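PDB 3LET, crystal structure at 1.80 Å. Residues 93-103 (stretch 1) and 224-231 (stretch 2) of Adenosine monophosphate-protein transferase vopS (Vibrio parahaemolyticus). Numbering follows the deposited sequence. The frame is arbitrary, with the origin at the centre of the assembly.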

ATOM      1  N   SER A  93       5.488  -9.391  -1.257  1.00 13.86           N
ATOM      2  CA  SER A  93       5.426  -9.146   0.190  1.00 10.71           C
ATOM      3  C   SER A  93       4.068  -9.604   0.686  1.00 17.69           C
ATOM      4  O   SER A  93       3.947 -10.193   1.772  1.00 15.30           O
ATOM      5  CB  SER A  93       5.565  -7.637   0.531  1.00 18.28           C
ATOM      6  OG  SER A  93       6.708  -7.082  -0.067  1.00 46.38           O
ATOM      7  N   LEU A  94       3.036  -9.259  -0.089  1.00 13.30           N
ATOM      8  CA  LEU A  94       1.669  -9.573   0.280  1.00 11.90           C
ATOM      9  C   LEU A  94       1.482 -11.084   0.270  1.00 13.54           C
ATOM     10  O   LEU A  94       0.863 -11.645   1.142  1.00 15.35           O
ATOM     11  CB  LEU A  94       0.664  -8.925  -0.722  1.00 11.44           C
ATOM     12  CG  LEU A  94      -0.808  -9.224  -0.410  1.00 18.31           C
ATOM     13  CD1 LEU A  94      -1.171  -8.890   1.027  1.00 17.99           C
ATOM     14  CD2 LEU A  94      -1.726  -8.444  -1.369  1.00 20.71           C
ATOM     15  N   ALA A  95       1.986 -11.721  -0.769  1.00 12.88           N
ATOM     16  CA  ALA A  95       1.800 -13.161  -0.945  1.00 12.78           C
ATOM     17  C   ALA A  95       2.382 -13.901   0.278  1.00 16.10           C
ATOM     18  O   ALA A  95       1.774 -14.829   0.818  1.00 17.25           O
ATOM     19  CB  ALA A  95       2.490 -13.604  -2.239  1.00 12.78           C
ATOM     20  N   VAL A  96       3.566 -13.485   0.712  1.00 14.39           N
ATOM     21  CA  VAL A  96       4.197 -14.103   1.888  1.00 19.15           C
ATOM     22  C   VAL A  96       3.341 -13.992   3.130  1.00 17.75           C
ATOM     23  O   VAL A  96       3.227 -14.960   3.903  1.00 16.88           O
ATOM     24  CB  VAL A  96       5.567 -13.447   2.198  1.00 20.08           C
ATOM     25  CG1 VAL A  96       6.129 -13.999   3.497  1.00 29.64           C
ATOM     26  CG2 VAL A  96       6.524 -13.705   1.030  1.00 23.09           C
ATOM     27  N   ARG A  97       2.731 -12.816   3.346  1.00 15.24           N
ATOM     28  CA  ARG A  97       1.902 -12.620   4.555  1.00 18.20           C
ATOM     29  C   ARG A  97       0.593 -13.410   4.502  1.00 17.03           C
ATOM     30  O   ARG A  97       0.135 -13.930   5.529  1.00 17.85           O
ATOM     31  CB  ARG A  97       1.566 -11.126   4.762  1.00 16.93           C
ATOM     32  CG  ARG A  97       2.765 -10.256   5.036  1.00 28.27           C
ATOM     33  CD  ARG A  97       3.644 -10.821   6.138  1.00 47.18           C
ATOM     34  NE  ARG A  97       3.030 -10.700   7.458  1.00 49.82           N
ATOM     35  CZ  ARG A  97       3.305  -9.740   8.340  1.00 60.73           C
ATOM     36  NH1 ARG A  97       4.187  -8.790   8.053  1.00 54.28           N
ATOM     37  NH2 ARG A  97       2.691  -9.734   9.516  1.00 60.23           N
ATOM     38  N   VAL A  98      -0.007 -13.512   3.315  1.00 13.03           N
ATOM     39  CA  VAL A  98      -1.236 -14.279   3.151  1.00 17.41           C
ATOM     40  C   VAL A  98      -0.929 -15.757   3.376  1.00 18.18           C
ATOM     41  O   VAL A  98      -1.686 -16.465   4.044  1.00 20.06           O
ATOM     42  CB  VAL A  98      -1.854 -13.999   1.760  1.00 16.51           C
ATOM     43  CG1 VAL A  98      -2.911 -15.046   1.360  1.00 17.93           C
ATOM     44  CG2 VAL A  98      -2.484 -12.568   1.775  1.00 12.92           C
ATOM     45  N   VAL A  99       0.195 -16.215   2.842  1.00 14.76           N
ATOM     46  CA  VAL A  99       0.606 -17.630   3.037  1.00 13.37           C
ATOM     47  C   VAL A  99       0.850 -17.920   4.511  1.00 24.65           C
ATOM     48  O   VAL A  99       0.461 -18.972   5.039  1.00 21.51           O
ATOM     49  CB  VAL A  99       1.894 -17.955   2.248  1.00 16.48           C
ATOM     50  CG1 VAL A  99       2.513 -19.322   2.725  1.00 17.65           C
ATOM     51  CG2 VAL A  99       1.578 -18.014   0.789  1.00 15.21           C
ATOM     52  N   LYS A 100       1.494 -16.989   5.199  1.00 17.50           N
ATOM     53  CA  LYS A 100       1.705 -17.160   6.636  1.00 14.52           C
ATOM     54  C   LYS A 100       0.379 -17.247   7.361  1.00 22.50           C
ATOM     55  O   LYS A 100       0.247 -18.010   8.321  1.00 24.46           O
ATOM     56  CB  LYS A 100       2.576 -16.020   7.220  1.00 19.95           C
ATOM     57  CG  LYS A 100       4.056 -16.163   6.845  1.00 25.93           C
ATOM     58  CD  LYS A 100       4.901 -14.991   7.337  1.00 38.83           C
ATOM     59  CE  LYS A 100       6.384 -15.191   7.026  1.00 43.29           C
ATOM     60  NZ  LYS A 100       7.019 -16.203   7.911  1.00 51.07           N
ATOM     61  N   ASP A 101      -0.609 -16.476   6.918  1.00 19.13           N
ATOM     62  CA  ASP A 101      -1.867 -16.372   7.665  1.00 19.92           C
ATOM     63  C   ASP A 101      -2.846 -17.465   7.306  1.00 35.56           C
ATOM     64  O   ASP A 101      -3.616 -17.895   8.154  1.00 28.96           O
ATOM     65  CB  ASP A 101      -2.562 -15.027   7.402  1.00 21.64           C
ATOM     66  CG  ASP A 101      -1.870 -13.865   8.107  1.00 39.46           C
ATOM     67  OD1 ASP A 101      -0.945 -14.138   8.904  1.00 40.96           O
ATOM     68  OD2 ASP A 101      -2.253 -12.691   7.870  1.00 35.60           O
ATOM     69  N   TYR A 102      -2.827 -17.895   6.045  1.00 21.99           N
ATOM     70  CA  TYR A 102      -3.864 -18.788   5.522  1.00 28.99           C
ATOM     71  C   TYR A 102      -3.317 -20.114   4.999  1.00 33.17           C
ATOM     72  O   TYR A 102      -4.083 -21.017   4.700  1.00 20.82           O
ATOM     73  CB  TYR A 102      -4.573 -18.122   4.350  1.00 23.82           C
ATOM     74  CG  TYR A 102      -5.409 -16.931   4.739  1.00 27.05           C
ATOM     75  CD1 TYR A 102      -6.711 -17.094   5.193  1.00 29.83           C
ATOM     76  CD2 TYR A 102      -4.898 -15.638   4.633  1.00 17.77           C
ATOM     77  CE1 TYR A 102      -7.499 -16.001   5.531  1.00 27.32           C
ATOM     78  CE2 TYR A 102      -5.681 -14.524   4.983  1.00 22.58           C
ATOM     79  CZ  TYR A 102      -6.979 -14.727   5.426  1.00 30.73           C
ATOM     80  OH  TYR A 102      -7.758 -13.652   5.772  1.00 30.31           O
ATOM     81  N   GLY A 103      -2.002 -20.194   4.841  1.00 23.66           N
ATOM     82  CA  GLY A 103      -1.359 -21.329   4.189  1.00 21.16           C
ATOM     83  C   GLY A 103      -1.404 -22.629   5.001  1.00 27.10           C
ATOM     84  O   GLY A 103      -1.383 -23.718   4.436  1.00 22.99           O
ATOM     85  N   ASP A 224       2.285  -1.861  11.617  1.00 53.16           N
ATOM     86  CA  ASP A 224       1.794  -3.234  11.618  1.00 47.65           C
ATOM     87  C   ASP A 224       1.026  -3.637  10.345  1.00 32.48           C
ATOM     88  O   ASP A 224       0.260  -2.864   9.793  1.00 28.78           O
ATOM     89  CB  ASP A 224       0.901  -3.453  12.840  1.00 50.17           C
ATOM     90  CG  ASP A 224       0.707  -4.919  13.160  1.00 76.31           C
ATOM     91  OD1 ASP A 224       1.404  -5.761  12.548  1.00 87.03           O
ATOM     92  OD2 ASP A 224      -0.137  -5.234  14.028  1.00 85.48           O
ATOM     93  N   TYR A 225       1.241  -4.866   9.900  1.00 30.54           N
ATOM     94  CA  TYR A 225       0.541  -5.417   8.733  1.00 30.50           C
ATOM     95  C   TYR A 225      -0.963  -5.511   8.938  1.00 30.44           C
ATOM     96  O   TYR A 225      -1.436  -6.011   9.959  1.00 29.41           O
ATOM     97  CB  TYR A 225       1.077  -6.816   8.450  1.00 27.07           C
ATOM     98  CG  TYR A 225       0.315  -7.608   7.406  1.00 21.49           C
ATOM     99  CD1 TYR A 225       0.424  -7.294   6.063  1.00 19.64           C
ATOM    100  CD2 TYR A 225      -0.482  -8.685   7.769  1.00 29.26           C
ATOM    101  CE1 TYR A 225      -0.242  -8.027   5.112  1.00 20.47           C
ATOM    102  CE2 TYR A 225      -1.158  -9.433   6.821  1.00 23.72           C
ATOM    103  CZ  TYR A 225      -1.031  -9.096   5.489  1.00 22.28           C
ATOM    104  OH  TYR A 225      -1.665  -9.816   4.513  1.00 19.57           O
ATOM    105  N   ARG A 226      -1.715  -5.025   7.960  1.00 23.66           N
ATOM    106  CA  ARG A 226      -3.148  -5.285   7.898  1.00 23.78           C
ATOM    107  C   ARG A 226      -3.415  -6.076   6.622  1.00 20.22           C
ATOM    108  O   ARG A 226      -3.034  -5.632   5.551  1.00 16.18           O
ATOM    109  CB  ARG A 226      -3.943  -3.982   7.855  1.00 26.74           C
ATOM    110  CG  ARG A 226      -5.450  -4.224   7.852  1.00 29.08           C
ATOM    111  CD  ARG A 226      -6.251  -2.950   7.661  1.00 22.80           C
ATOM    112  NE  ARG A 226      -5.998  -2.314   6.371  1.00 22.33           N
ATOM    113  CZ  ARG A 226      -5.247  -1.231   6.220  1.00 27.48           C
ATOM    114  NH1 ARG A 226      -4.697  -0.655   7.287  1.00 33.33           N
ATOM    115  NH2 ARG A 226      -5.063  -0.699   5.023  1.00 25.55           N
ATOM    116  N   GLY A 227      -4.020  -7.252   6.724  1.00 19.70           N
ATOM    117  CA  GLY A 227      -4.236  -8.096   5.551  1.00 22.48           C
ATOM    118  C   GLY A 227      -5.516  -7.742   4.795  1.00 15.51           C
ATOM    119  O   GLY A 227      -6.272  -6.900   5.240  1.00 22.16           O
ATOM    120  N   PRO A 228      -5.757  -8.393   3.646  1.00 16.93           N
ATOM    121  CA  PRO A 228      -6.998  -8.204   2.881  1.00 17.61           C
ATOM    122  C   PRO A 228      -8.243  -8.407   3.735  1.00 18.83           C
ATOM    123  O   PRO A 228      -8.248  -9.276   4.615  1.00 25.11           O
ATOM    124  CB  PRO A 228      -6.930  -9.306   1.820  1.00 17.24           C
ATOM    125  CG  PRO A 228      -5.423  -9.532   1.629  1.00 18.57           C
ATOM    126  CD  PRO A 228      -4.866  -9.406   3.026  1.00 19.50           C
ATOM    127  N   ASN A 229      -9.292  -7.627   3.477  1.00 17.08           N
ATOM    128  CA  ASN A 229     -10.526  -7.775   4.241  1.00 17.86           C
ATOM    129  C   ASN A 229     -11.413  -8.736   3.474  1.00 22.42           C
ATOM    130  O   ASN A 229     -11.759  -8.478   2.328  1.00 24.94           O
ATOM    131  CB  ASN A 229     -11.232  -6.422   4.451  1.00 18.21           C
ATOM    132  CG  ASN A 229     -12.385  -6.522   5.433  1.00 29.88           C
ATOM    133  OD1 ASN A 229     -13.284  -7.347   5.263  1.00 34.46           O
ATOM    134  ND2 ASN A 229     -12.363  -5.690   6.472  1.00 33.52           N
ATOM    135  N   ILE A 230     -11.716  -9.882   4.079  1.00 22.16           N
ATOM    136  CA  ILE A 230     -12.568 -10.877   3.428  1.00 24.83           C
ATOM    137  C   ILE A 230     -13.868 -11.049   4.208  1.00 34.43           C
ATOM    138  O   ILE A 230     -14.590 -12.033   4.025  1.00 33.18           O
ATOM    139  CB  ILE A 230     -11.879 -12.257   3.322  1.00 29.97           C
ATOM    140  CG1 ILE A 230     -11.520 -12.789   4.712  1.00 26.01           C
ATOM    141  CG2 ILE A 230     -10.639 -12.168   2.427  1.00 27.30           C
ATOM    142  CD1 ILE A 230     -11.012 -14.229   4.694  1.00 41.39           C
ATOM    143  N   SER A 231     -14.146 -10.068   5.062  1.00 33.25           N
ATOM    144  CA  SER A 231     -15.277 -10.101   5.981  1.00 33.59           C
ATOM    145  C   SER A 231     -16.409  -9.180   5.568  1.00 30.00           C
ATOM    146  O   SER A 231     -17.346  -9.002   6.320  1.00 33.69           O
ATOM    147  CB  SER A 231     -14.801  -9.650   7.368  1.00 35.62           C
ATOM    148  OG  SER A 231     -13.871 -10.566   7.907  1.00 44.93           O
TER
HETATM  149  O   HOH W   1       3.592  -7.326  11.254  1.00 46.49           O
HETATM  150  O   HOH W   2      -3.226 -11.879   5.491  1.00 25.70           O
HETATM  151  O   HOH W   3      -6.517 -11.174   5.605  1.00 23.44           O

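A helix and an irregular segment cannot easily satisfy one another's backbones, because the helix spends its amides and carbonyls on itself. Contacts of this kind therefore rest on side chains, apolar at the centre and solvated at the margin, and the pairing of residues 93-103 with 224-231 in vopS illustrates the principle.

At the centre, Leu94 and Val98, one helical turn apart, offer methyl groups to the ring of Pro228. Leu94 CD1 and Val98 CG2 each lie 4.2 Å from Pro228 CD, a van der Waals spacing. The CA-to-CB bond of Leu94 points sideways, but its t, p rotamer brings the end of the side chain nearer to the other stretch. Beside the proline, Tyr225 lays its phenol across the helix, so that its OH atom sits 3.6 Å from Leu94 CD1 and 4.0 Å from Val98 CG2. Leu94 meets the tyrosine ring at its edge.

One face of that ring belongs to Arg97. Arg97 CB lies over the face, 3.8 Å from the centroid of the Tyr225 ring, in a CH-pi contact, and three successive m rotamers at chi1 to chi3 fold the rest of the side chain back along the ring. The guanidinium consequently lies flat on Tyr225, with centres 4.3 Å apart and planes inclined by 27°. The cation-pi contact is off-centre, but one aromatic face still receives both the aliphatic base and the charged tip of a single arginine.

The backbones remain apart. The first stretch is helical, continuing a helix that begins earlier in the chain, and is held by i to i+4 bonds such as that from Val98 N to Leu94 O (3.0 Å), while the partner stretch has no regular structure. At their nearest, Val98 CA and Gly227 CA are separated by 7.3 Å, and no direct hydrogen bond joins the stretches.

Farther along the helix, Tyr102 reaches Ile230, its OH atom 3.5 Å from Ile230 CD1; the methyl approaches the ring obliquely.

Water supplies the polar links that direct contact lacks. One molecule accepts from Arg97 NH2 (3.1 Å) and donates to Asp224 OD1 (3.0 Å), joining opposite charges that do not meet directly. A second donates to Asp101 OD2 (2.7 Å) and bonds to Tyr225 OH (2.8 Å), while the third donates to Pro228 O (2.8 Å) and bonds to Tyr102 OH (2.8 Å). Both tyrosines thus combine apolar packing with a hydrated hydroxyl, and the contact, burying 374 Å² in all, passes from hydrocarbon to solvent without a direct polar bond.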